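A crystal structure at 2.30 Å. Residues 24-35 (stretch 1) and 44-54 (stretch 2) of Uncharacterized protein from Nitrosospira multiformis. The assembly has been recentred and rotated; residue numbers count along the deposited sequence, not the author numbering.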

# COMPACT_ATOMS: atom_id res chain seq x y z
N THR A 24 -13.58 2.05 5.99
CA THR A 24 -14.42 1.39 6.98
C THR A 24 -13.84 0.06 7.46
O THR A 24 -13.78 -0.20 8.66
CB THR A 24 -15.84 1.15 6.41
OG1 THR A 24 -16.42 2.41 6.04
CG2 THR A 24 -16.75 0.48 7.44
N CYS A 25 -13.40 -0.79 6.54
CA CYS A 25 -12.85 -2.06 6.98
C CYS A 25 -11.59 -1.90 7.83
O CYS A 25 -11.47 -2.54 8.87
CB CYS A 25 -12.60 -2.97 5.77
SG CYS A 25 -14.18 -3.53 5.00
N LEU A 26 -10.67 -1.04 7.40
CA LEU A 26 -9.43 -0.81 8.16
C LEU A 26 -9.74 -0.24 9.54
O LEU A 26 -9.23 -0.72 10.55
CB LEU A 26 -8.51 0.16 7.41
CG LEU A 26 -6.99 -0.09 7.44
CD1 LEU A 26 -6.26 1.23 7.16
CD2 LEU A 26 -6.56 -0.65 8.79
N ARG A 27 -10.57 0.80 9.57
CA ARG A 27 -10.92 1.46 10.82
C ARG A 27 -11.57 0.53 11.84
O ARG A 27 -11.12 0.43 12.98
CB ARG A 27 -11.86 2.64 10.55
CG ARG A 27 -12.39 3.32 11.81
CD ARG A 27 -13.13 4.61 11.47
NE ARG A 27 -14.29 4.41 10.61
CZ ARG A 27 -15.44 3.87 11.01
NH1 ARG A 27 -15.59 3.47 12.27
NH2 ARG A 27 -16.44 3.73 10.15
N MSE A 28 -12.61 -0.17 11.42
CA MSE A 28 -13.31 -1.06 12.32
C MSE A 28 -12.47 -2.23 12.80
O MSE A 28 -12.54 -2.61 13.98
CB MSE A 28 -14.60 -1.54 11.65
CG MSE A 28 -15.43 -0.38 11.19
SE MSE A 28 -17.30 -0.71 11.32
CE MSE A 28 -17.53 -0.20 13.17
N ALA A 29 -11.67 -2.80 11.91
CA ALA A 29 -10.82 -3.92 12.28
C ALA A 29 -9.77 -3.50 13.31
O ALA A 29 -9.59 -4.17 14.33
CB ALA A 29 -10.13 -4.47 11.05
N MSE A 30 -9.10 -2.38 13.05
CA MSE A 30 -8.05 -1.88 13.93
C MSE A 30 -8.55 -1.16 15.18
O MSE A 30 -7.77 -0.85 16.08
CB MSE A 30 -7.12 -0.95 13.13
CG MSE A 30 -6.33 -1.67 12.03
SE MSE A 30 -5.07 -3.00 12.71
CE MSE A 30 -6.18 -4.58 12.56
N ASN A 31 -9.85 -0.89 15.24
CA ASN A 31 -10.42 -0.23 16.40
C ASN A 31 -11.51 -1.07 17.06
O ASN A 31 -11.22 -1.84 17.98
CB ASN A 31 -10.97 1.14 15.99
CG ASN A 31 -9.86 2.11 15.60
OD1 ASN A 31 -9.12 2.58 16.45
ND2 ASN A 31 -9.74 2.38 14.30
N HIS A 32 -12.74 -0.95 16.58
CA HIS A 32 -13.87 -1.69 17.13
C HIS A 32 -13.57 -3.17 17.42
O HIS A 32 -13.65 -3.61 18.57
CB HIS A 32 -15.07 -1.60 16.19
CG HIS A 32 -16.33 -2.21 16.73
ND1 HIS A 32 -17.38 -2.59 15.93
CD2 HIS A 32 -16.70 -2.49 18.00
CE1 HIS A 32 -18.35 -3.08 16.68
NE2 HIS A 32 -17.96 -3.04 17.94
N CYS A 33 -13.22 -3.92 16.39
CA CYS A 33 -12.94 -5.34 16.55
C CYS A 33 -11.81 -5.67 17.51
O CYS A 33 -11.93 -6.58 18.33
CB CYS A 33 -12.67 -5.98 15.18
SG CYS A 33 -14.14 -6.01 14.10
N LEU A 34 -10.70 -4.95 17.43
CA LEU A 34 -9.58 -5.22 18.34
C LEU A 34 -9.93 -4.90 19.79
O LEU A 34 -9.47 -5.58 20.71
CB LEU A 34 -8.33 -4.42 17.93
CG LEU A 34 -7.57 -4.96 16.72
CD1 LEU A 34 -6.34 -4.10 16.44
CD2 LEU A 34 -7.17 -6.40 16.98
N GLU A 35 -10.76 -3.88 20.00
CA GLU A 35 -11.14 -3.49 21.35
C GLU A 35 -12.30 -4.31 21.92
O GLU A 35 -12.60 -4.22 23.11
CB GLU A 35 -11.48 -2.00 21.38
CG GLU A 35 -10.31 -1.12 20.98
CD GLU A 35 -10.74 0.28 20.58
OE1 GLU A 35 -9.86 1.08 20.19
OE2 GLU A 35 -11.95 0.57 20.65
N ASP A 44 -9.87 -16.01 11.08
CA ASP A 44 -10.49 -15.85 9.77
C ASP A 44 -11.19 -14.51 9.56
O ASP A 44 -11.10 -13.93 8.49
CB ASP A 44 -11.48 -16.99 9.50
CG ASP A 44 -10.83 -18.37 9.50
OD1 ASP A 44 -9.75 -18.53 8.88
OD2 ASP A 44 -11.41 -19.29 10.10
N HIS A 45 -11.88 -14.02 10.58
CA HIS A 45 -12.59 -12.76 10.45
C HIS A 45 -11.66 -11.57 10.27
O HIS A 45 -11.82 -10.78 9.34
CB HIS A 45 -13.49 -12.52 11.66
CG HIS A 45 -14.02 -11.11 11.75
ND1 HIS A 45 -14.89 -10.58 10.83
CD2 HIS A 45 -13.78 -10.13 12.65
CE1 HIS A 45 -15.16 -9.33 11.15
NE2 HIS A 45 -14.50 -9.03 12.25
N LEU A 46 -10.68 -11.43 11.16
CA LEU A 46 -9.76 -10.31 11.08
C LEU A 46 -8.97 -10.33 9.77
O LEU A 46 -8.86 -9.30 9.11
CB LEU A 46 -8.82 -10.31 12.28
CG LEU A 46 -8.28 -8.91 12.64
CD1 LEU A 46 -9.45 -8.00 13.03
CD2 LEU A 46 -7.29 -9.03 13.77
N ARG A 47 -8.43 -11.49 9.38
CA ARG A 47 -7.69 -11.59 8.12
C ARG A 47 -8.55 -11.06 6.99
O ARG A 47 -8.11 -10.26 6.16
CB ARG A 47 -7.35 -13.03 7.74
CG ARG A 47 -6.24 -13.70 8.49
CD ARG A 47 -5.74 -14.89 7.69
NE ARG A 47 -4.87 -15.74 8.49
CZ ARG A 47 -5.29 -16.74 9.26
NH1 ARG A 47 -6.59 -17.02 9.32
NH2 ARG A 47 -4.43 -17.43 9.98
N LEU A 48 -9.79 -11.54 6.95
CA LEU A 48 -10.71 -11.13 5.90
C LEU A 48 -10.89 -9.62 5.92
O LEU A 48 -10.86 -8.96 4.89
CB LEU A 48 -12.07 -11.83 6.09
CG LEU A 48 -13.02 -11.76 4.89
CD1 LEU A 48 -12.29 -12.19 3.62
CD2 LEU A 48 -14.21 -12.67 5.15
N MSE A 49 -11.05 -9.07 7.12
CA MSE A 49 -11.23 -7.65 7.29
C MSE A 49 -10.07 -6.88 6.65
O MSE A 49 -10.29 -5.94 5.88
CB MSE A 49 -11.32 -7.31 8.77
CG MSE A 49 -12.15 -6.09 9.04
SE MSE A 49 -14.03 -6.48 8.77
CE MSE A 49 -14.69 -5.18 10.04
N MSE A 50 -8.85 -7.29 6.97
CA MSE A 50 -7.66 -6.64 6.43
C MSE A 50 -7.51 -6.90 4.93
O MSE A 50 -7.08 -6.02 4.18
CB MSE A 50 -6.40 -7.11 7.17
CG MSE A 50 -6.36 -6.70 8.64
SE MSE A 50 -6.56 -4.78 8.88
CE MSE A 50 -4.95 -4.21 7.97
N ASN A 51 -7.86 -8.11 4.50
CA ASN A 51 -7.77 -8.47 3.08
C ASN A 51 -8.71 -7.57 2.31
O ASN A 51 -8.35 -7.02 1.27
CB ASN A 51 -8.20 -9.93 2.87
CG ASN A 51 -7.15 -10.92 3.32
OD1 ASN A 51 -7.39 -12.13 3.36
ND2 ASN A 51 -5.97 -10.42 3.66
N CYS A 52 -9.93 -7.42 2.82
CA CYS A 52 -10.92 -6.59 2.17
C CYS A 52 -10.43 -5.15 2.05
O CYS A 52 -10.55 -4.54 0.99
CB CYS A 52 -12.24 -6.63 2.95
SG CYS A 52 -13.60 -5.76 2.15
N ALA A 53 -9.85 -4.61 3.12
CA ALA A 53 -9.33 -3.24 3.07
C ALA A 53 -8.23 -3.12 2.01
O ALA A 53 -8.17 -2.14 1.27
CB ALA A 53 -8.80 -2.81 4.43
N GLU A 54 -7.37 -4.13 1.96
CA GLU A 54 -6.27 -4.20 1.01
C GLU A 54 -6.76 -4.22 -0.44
O GLU A 54 -6.39 -3.36 -1.23
CB GLU A 54 -5.45 -5.47 1.27
CG GLU A 54 -4.21 -5.63 0.39
CD GLU A 54 -3.12 -4.66 0.76
OE1 GLU A 54 -2.01 -4.75 0.18
OE2 GLU A 54 -3.36 -3.78 1.62

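The two helices run roughly antiparallel, at 151° between their N-to-C directions, and their axes approach to 8.2 Å. The contact buries 533 Å², summed over both sides, and consists mainly of apolar side chains and sulfur or selenium atoms. Because the directions oppose, the start of stretch 2 meets the end of stretch 1.

Asp-44 lies beyond the reach of stretch 1; its OD1 is 3.5 Å from NH1 of Arg-47, a salt bridge within its own helix. The first residue to touch is His-45, whose CA-to-CB bond points sideways while the end of its side chain comes nearer. Its NE2 is 3.6 Å from SG of Cys-33, and the sulfur lies at the edge of the imidazole, 87° off the ring normal, so the ring does not present its face to it. Whether the pair is hydrogen-bonded remains open.

Leu-46 also starts sideways and bends inward. Its CD1 reaches CB of Ala-29 at 4.1 Å and CB of Cys-33 at 4.4 Å, while its CD2 meets CD2 of Leu-34 at 4.2 Å, so the two methyls serve different neighbours. The side chains of Arg-47 and Leu-48 are out of reach of stretch 1.

Met-49, a selenomethionine, is the centrepiece. Its CA-to-CB bond points toward stretch 1, which covers 80 Å² of the residue, and its side chain fits as a knob among Cys-25, Met-28, Ala-29 and Cys-33. Its CG lies 3.3 Å from CB of Ala-29, shorter than an ordinary carbon-carbon contact, and 3.6 Å from the backbone O of Cys-25. Further out, CE of Met-49 is 4.0 Å from CB of Met-28 and 4.2 Å from SG of Cys-33.

Met-50, likewise a selenomethionine, leaves its backbone sideways, and its m, m, m conformation accompanies a side chain whose end comes nearer stretch 1. Its SE lies 3.7 Å from CE of Met-30, itself a selenomethionine, and 4.2 Å from CB of Ala-29; its CE is 4.0 Å from CD2 of Leu-26. Asn-51 is again out of reach.

At Cys-52, SG stands 3.7 Å from SG of Cys-25, too far for a disulfide, so the two sulfurs simply pack together. Ala-53 marks the closest backbone register, its CA 5.4 Å from CA of Cys-25. Its CB lies 4.0 Å from CB of Cys-25 and 4.2 Å from CB of Leu-26, short side-chain contacts consistent with such close backbones. Glu-54 makes no contact with stretch 1.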